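Local coordinates for N-acetylmuramoyl-L-alanine amidase domain-containing protein SAOUHSC_02979 (PDB 5T1Q) that probably hydrolyses amide bonds of cell-wall peptidoglycan as a secreted enzyme, here as the piece carrying glucosaminidase-family and CHAP domains, at residues D79-A82 with S83-I86; Y206-T209 with Q210-D213. All coordinates share one frame; numbering follows the deposited sequence.

Overall arrangement
Contact 1 and residues 206-209 of contact 2 belong to the glucosaminidase-family part of the chain; the two contacts have their centres about 20 Å and 22 Å from the centre of the chain. Contact 1 (79-86) is the start of helix 82-93; contact 2 (206-213) is the turn that follows helix 195-205. Their centres are about 9 Å apart, and they touch directly: Ser83 OG of contact 1 and Asp212 OD2 of contact 2 lie 2.7 Å apart, probably in a hydrogen bond, while Ser83 CB packs 3.4 Å from Leu208 O. The turn thus sits against the first residues of the helix. Neither contact includes a sodium site formed by His276, Asn279, Asn280 and Glu302, in the CHAP domain.

Contact 1 of 2, residues D79-A82 with S83-I86; sequences DIYA and SVMI
The first turn of helix 82-93 starts here, with Tyr81 as N-cap residue and its carbonyl the first to be taken up by the helix. The N of Met85, a selenomethionine, donates to Tyr81 O at 3.1 Å, with an N-H...O angle of 165°. One residue on, Ile86 N reaches Ala82 O at 2.7 Å, a shorter bond whose donor also stands somewhat tilted from the carbonyl plane. Ile86 CG1 lies 3.1 Å from Ala82 O, so this carbonyl meets both the backbone and the side chain of Ile86.

On the flank of the turn, the root of the tyrosine does the touching. Tyr81 CB lies 3.7 Å from Val84 CG2, the methyl turned away from its own carbonyl carbon and set beside its backbone N. The same Tyr81 CB is 3.6 Å from Ser83 OG, which a chi1 of 49° places between the serine's backbone N and carbonyl carbon. The phenol then leads off to Ala175, whose O is bonded to Tyr81 OH, while Ser83 OG is bonded to Asp212. Across the turn, Ile80 CG2 makes a looser apolar contact with Met85 CB at 4.5 Å. The extended selenomethionine chain continues to Leu149 and Tyr152 of helix 145-158. All the touching residues are buried, and the pattern is that of a helix N-terminus following a short interhelical loop, in a largely helical lysozyme-clan domain.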
ATOM      1  N   ASP A  79      18.058 -19.067   9.641  1.00 49.51           N
ATOM      2  CA  ASP A  79      17.424 -18.661  10.914  1.00 50.37           C
ATOM      3  C   ASP A  79      16.464 -17.452  10.770  1.00 48.50           C
ATOM      4  O   ASP A  79      16.454 -16.544  11.605  1.00 48.88           O
ATOM      5  CB  ASP A  79      18.527 -18.348  11.951  1.00 53.00           C
ATOM      6  CG  ASP A  79      18.008 -18.264  13.374  1.00 54.40           C
ATOM      7  OD1 ASP A  79      17.011 -18.939  13.690  1.00 55.47           O
ATOM      8  OD2 ASP A  79      18.633 -17.547  14.190  1.00 56.16           O
ATOM      9  N   ILE A  80      15.657 -17.456   9.710  1.00 47.02           N
ATOM     10  CA  ILE A  80      14.707 -16.368   9.420  1.00 44.97           C
ATOM     11  C   ILE A  80      13.270 -16.897   9.339  1.00 43.32           C
ATOM     12  O   ILE A  80      13.041 -18.016   8.864  1.00 43.57           O
ATOM     13  CB  ILE A  80      15.076 -15.675   8.075  1.00 45.98           C
ATOM     14  CG1 ILE A  80      16.431 -14.966   8.202  1.00 47.57           C
ATOM     15  CG2 ILE A  80      13.999 -14.677   7.639  1.00 45.06           C
ATOM     16  CD1 ILE A  80      16.962 -14.390   6.903  1.00 47.94           C
ATOM     17  N   TYR A  81      12.313 -16.107   9.836  1.00 40.84           N
ATOM     18  CA  TYR A  81      10.894 -16.455   9.694  1.00 39.75           C
ATOM     19  C   TYR A  81      10.506 -16.244   8.241  1.00 38.49           C
ATOM     20  O   TYR A  81      10.519 -15.111   7.751  1.00 37.10           O
ATOM     21  CB  TYR A  81       9.985 -15.569  10.551  1.00 38.46           C
ATOM     22  CG  TYR A  81       9.911 -15.939  12.007  1.00 39.31           C
ATOM     23  CD1 TYR A  81       9.011 -16.919  12.452  1.00 40.18           C
ATOM     24  CD2 TYR A  81      10.678 -15.279  12.950  1.00 39.75           C
ATOM     25  CE1 TYR A  81       8.922 -17.255  13.797  1.00 41.05           C
ATOM     26  CE2 TYR A  81      10.597 -15.609  14.297  1.00 40.99           C
ATOM     27  CZ  TYR A  81       9.724 -16.594  14.715  1.00 41.75           C
ATOM     28  OH  TYR A  81       9.657 -16.908  16.052  1.00 43.63           O
ATOM     29  N   ALA A  82      10.176 -17.330   7.551  1.00 38.38           N
ATOM     30  CA  ALA A  82       9.732 -17.255   6.163  1.00 37.73           C
ATOM     31  C   ALA A  82       8.464 -16.390   6.067  1.00 36.55           C
ATOM     32  O   ALA A  82       8.243 -15.682   5.083  1.00 34.89           O
ATOM     33  CB  ALA A  82       9.461 -18.654   5.627  1.00 39.17           C
ATOM     34  N   SER A  83       7.637 -16.464   7.106  1.00 35.80           N
ATOM     35  CA  SER A  83       6.404 -15.685   7.176  1.00 34.79           C
ATOM     36  C   SER A  83       6.670 -14.189   7.147  1.00 33.16           C
ATOM     37  O   SER A  83       5.974 -13.445   6.454  1.00 32.30           O
ATOM     38  CB  SER A  83       5.638 -16.061   8.442  1.00 35.14           C
ATOM     39  OG  SER A  83       6.506 -16.024   9.551  1.00 35.85           O
ATOM     40  N   VAL A  84       7.666 -13.744   7.908  1.00 33.32           N
ATOM     41  CA  VAL A  84       8.023 -12.336   7.931  1.00 32.96           C
ATOM     42  C   VAL A  84       8.569 -11.960   6.554  1.00 33.25           C
ATOM     43  O   VAL A  84       8.183 -10.945   5.989  1.00 34.01           O
ATOM     44  CB  VAL A  84       9.026 -12.012   9.067  1.00 33.88           C
ATOM     45  CG1 VAL A  84       9.511 -10.567   8.993  1.00 33.57           C
ATOM     46  CG2 VAL A  84       8.391 -12.277  10.427  1.00 34.09           C
HETATM   47  N   MSE A  85       9.418 -12.815   5.998  1.00 34.26           N
HETATM   48  CA  MSE A  85      10.027 -12.564   4.688  1.00 34.87           C
HETATM   49  C   MSE A  85       8.990 -12.479   3.576  1.00 33.13           C
HETATM   50  O   MSE A  85       9.059 -11.588   2.722  1.00 31.85           O
HETATM   51  CB  MSE A  85      11.051 -13.671   4.427  1.00 37.37           C
HETATM   52  CG  MSE A  85      11.747 -13.562   3.073  1.00 39.40           C
HETATM   53 SE   MSE A  85      13.170 -14.932   3.000  1.00 43.62          SE
HETATM   54  CE  MSE A  85      13.941 -14.470   1.251  1.00 43.66           C
ATOM     55  N   ILE A  86       8.029 -13.398   3.573  1.00 31.95           N
ATOM     56  CA  ILE A  86       6.997 -13.415   2.545  1.00 31.41           C
ATOM     57  C   ILE A  86       6.069 -12.197   2.698  1.00 30.40           C
ATOM     58  O   ILE A  86       5.651 -11.601   1.705  1.00 30.42           O
ATOM     59  CB  ILE A  86       6.180 -14.723   2.570  1.00 31.89           C
ATOM     60  CG1 ILE A  86       7.078 -15.908   2.210  1.00 33.54           C
ATOM     61  CG2 ILE A  86       5.029 -14.643   1.577  1.00 31.07           C
ATOM     62  CD1 ILE A  86       6.442 -17.261   2.434  1.00 34.84           C
TER

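Contact 2 of 2, residues Y206-T209 with Q210-D213; sequences YQLT and QFDD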
ATOM      1  N   TYR A 206      -2.973 -14.549   5.145  1.00 33.76           N
ATOM      2  CA  TYR A 206      -2.443 -15.467   4.140  1.00 34.55           C
ATOM      3  C   TYR A 206      -1.823 -16.750   4.725  1.00 35.68           C
ATOM      4  O   TYR A 206      -1.264 -17.550   3.980  1.00 36.39           O
ATOM      5  CB  TYR A 206      -1.515 -14.736   3.166  1.00 33.92           C
ATOM      6  CG  TYR A 206      -2.283 -13.764   2.290  1.00 33.78           C
ATOM      7  CD1 TYR A 206      -3.076 -14.229   1.252  1.00 34.57           C
ATOM      8  CD2 TYR A 206      -2.232 -12.383   2.507  1.00 33.44           C
ATOM      9  CE1 TYR A 206      -3.796 -13.357   0.449  1.00 34.47           C
ATOM     10  CE2 TYR A 206      -2.946 -11.498   1.703  1.00 33.02           C
ATOM     11  CZ  TYR A 206      -3.730 -11.998   0.674  1.00 33.50           C
ATOM     12  OH  TYR A 206      -4.453 -11.156  -0.143  1.00 33.32           O
ATOM     13  N   GLN A 207      -1.974 -16.944   6.042  1.00 36.01           N
ATOM     14  CA  GLN A 207      -1.519 -18.142   6.747  1.00 37.41           C
ATOM     15  C   GLN A 207      -0.059 -18.467   6.431  1.00 37.46           C
ATOM     16  O   GLN A 207       0.300 -19.619   6.122  1.00 36.58           O
ATOM     17  CB  GLN A 207      -2.418 -19.331   6.397  1.00 40.46           C
ATOM     18  CG  GLN A 207      -3.890 -19.155   6.739  1.00 42.45           C
ATOM     19  CD  GLN A 207      -4.204 -19.179   8.233  1.00 44.27           C
ATOM     20  OE1 GLN A 207      -3.508 -19.800   9.027  1.00 46.42           O
ATOM     21  NE2 GLN A 207      -5.293 -18.526   8.605  1.00 45.90           N
ATOM     22  N   LEU A 208       0.787 -17.446   6.536  1.00 36.20           N
ATOM     23  CA  LEU A 208       2.183 -17.591   6.182  1.00 35.92           C
ATOM     24  C   LEU A 208       3.048 -18.376   7.184  1.00 38.10           C
ATOM     25  O   LEU A 208       4.183 -18.742   6.843  1.00 39.01           O
ATOM     26  CB  LEU A 208       2.787 -16.216   5.898  1.00 34.67           C
ATOM     27  CG  LEU A 208       2.065 -15.363   4.844  1.00 33.70           C
ATOM     28  CD1 LEU A 208       2.784 -14.028   4.662  1.00 32.40           C
ATOM     29  CD2 LEU A 208       1.955 -16.095   3.513  1.00 34.29           C
ATOM     30  N   THR A 209       2.553 -18.638   8.398  1.00 38.46           N
ATOM     31  CA  THR A 209       3.326 -19.436   9.363  1.00 39.70           C
ATOM     32  C   THR A 209       3.485 -20.883   8.887  1.00 40.56           C
ATOM     33  O   THR A 209       4.406 -21.581   9.302  1.00 41.40           O
ATOM     34  CB  THR A 209       2.688 -19.472  10.763  1.00 41.13           C
ATOM     35  OG1 THR A 209       1.342 -19.956  10.662  1.00 43.32           O
ATOM     36  CG2 THR A 209       2.692 -18.089  11.392  1.00 40.89           C
ATOM     37  N   GLN A 210       2.595 -21.326   8.006  1.00 40.40           N
ATOM     38  CA  GLN A 210       2.668 -22.687   7.492  1.00 42.31           C
ATOM     39  C   GLN A 210       3.976 -22.925   6.706  1.00 43.49           C
ATOM     40  O   GLN A 210       4.260 -24.053   6.315  1.00 45.51           O
ATOM     41  CB  GLN A 210       1.442 -23.018   6.627  1.00 41.84           C
ATOM     42  CG  GLN A 210       1.482 -22.476   5.204  1.00 40.60           C
ATOM     43  CD  GLN A 210       0.197 -22.752   4.444  1.00 40.56           C
ATOM     44  OE1 GLN A 210       0.145 -23.663   3.611  1.00 41.69           O
ATOM     45  NE2 GLN A 210      -0.859 -22.000   4.760  1.00 38.73           N
ATOM     46  N   PHE A 211       4.751 -21.857   6.480  1.00 43.05           N
ATOM     47  CA  PHE A 211       6.043 -21.950   5.787  1.00 43.69           C
ATOM     48  C   PHE A 211       7.236 -21.759   6.741  1.00 44.41           C
ATOM     49  O   PHE A 211       8.385 -21.694   6.294  1.00 44.09           O
ATOM     50  CB  PHE A 211       6.111 -20.918   4.651  1.00 41.62           C
ATOM     51  CG  PHE A 211       4.960 -21.009   3.682  1.00 42.03           C
ATOM     52  CD1 PHE A 211       4.832 -22.110   2.836  1.00 43.62           C
ATOM     53  CD2 PHE A 211       4.007 -19.996   3.609  1.00 40.23           C
ATOM     54  CE1 PHE A 211       3.777 -22.198   1.945  1.00 43.60           C
ATOM     55  CE2 PHE A 211       2.954 -20.078   2.713  1.00 40.89           C
ATOM     56  CZ  PHE A 211       2.837 -21.180   1.883  1.00 42.35           C
ATOM     57  N   ASP A 212       6.962 -21.669   8.043  1.00 45.31           N
ATOM     58  CA  ASP A 212       8.003 -21.477   9.051  1.00 48.06           C
ATOM     59  C   ASP A 212       8.568 -22.792   9.592  1.00 51.35           C
ATOM     60  O   ASP A 212       9.662 -22.802  10.128  1.00 51.85           O
ATOM     61  CB  ASP A 212       7.471 -20.643  10.232  1.00 47.42           C
ATOM     62  CG  ASP A 212       7.241 -19.182   9.874  1.00 46.26           C
ATOM     63  OD1 ASP A 212       7.792 -18.714   8.854  1.00 46.57           O
ATOM     64  OD2 ASP A 212       6.528 -18.488  10.638  1.00 45.94           O
ATOM     65  N   ASP A 213       7.823 -23.884   9.443  1.00 54.93           N
ATOM     66  CA  ASP A 213       8.231 -25.183   9.971  1.00 59.03           C
ATOM     67  C   ASP A 213       9.210 -25.927   9.065  1.00 61.57           C
ATOM     68  O   ASP A 213       9.432 -25.546   7.910  1.00 59.47           O
ATOM     69  CB  ASP A 213       6.982 -26.032  10.254  1.00 61.76           C
ATOM     70  CG  ASP A 213       6.092 -25.423  11.334  1.00 62.53           C
ATOM     71  OD1 ASP A 213       6.593 -24.627  12.158  1.00 65.00           O
ATOM     72  OD2 ASP A 213       4.894 -25.758  11.375  1.00 64.72           O
TER
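The Phe211 ring meets Leu208 at a slant, its CE2 lying 4.2 Å from Leu208 CD2, while Leu208 O and Gln207 O approach the ring obliquely. One face of the ring is covered by Gln210 CG, which stands 3.7 Å above the ring plane over its centre. This is a short 3-10 turn, 208-211, overlapping the Schellman motif that ends helix 195-205, in which Gln207, with positive phi, is the C-prime residue.

Gln207 O is held twice. The backbone N of Gln210 makes a weak bond to it, and Gln210 NE2 a firmer one at 3.0 Å, bent at the hydrogen and with the donor moderately tilted from the carbonyl plane. A chi1 of 79° puts Gln210 CG between its backbone N and carbonyl carbon, and the chain then runs out extended, which brings the amide back to Gln207 O; Gln210 NE2 also bonds to Ser225 OG. The ring of Phe211 continues into the packing against Val64 and Ala68 of helix 58-78 and Ile86 of helix 82-93.

Farther along, the side chains of Asp212 and Thr209 cross at an angle: Asp212 OD2 lies 3.6 Å from Thr209 CA and is itself bonded to Ser83. The turn closes with Asp212 N donating to Thr209 O at 2.9 Å, nearly straight at the hydrogen yet well above the carbonyl plane of Thr209.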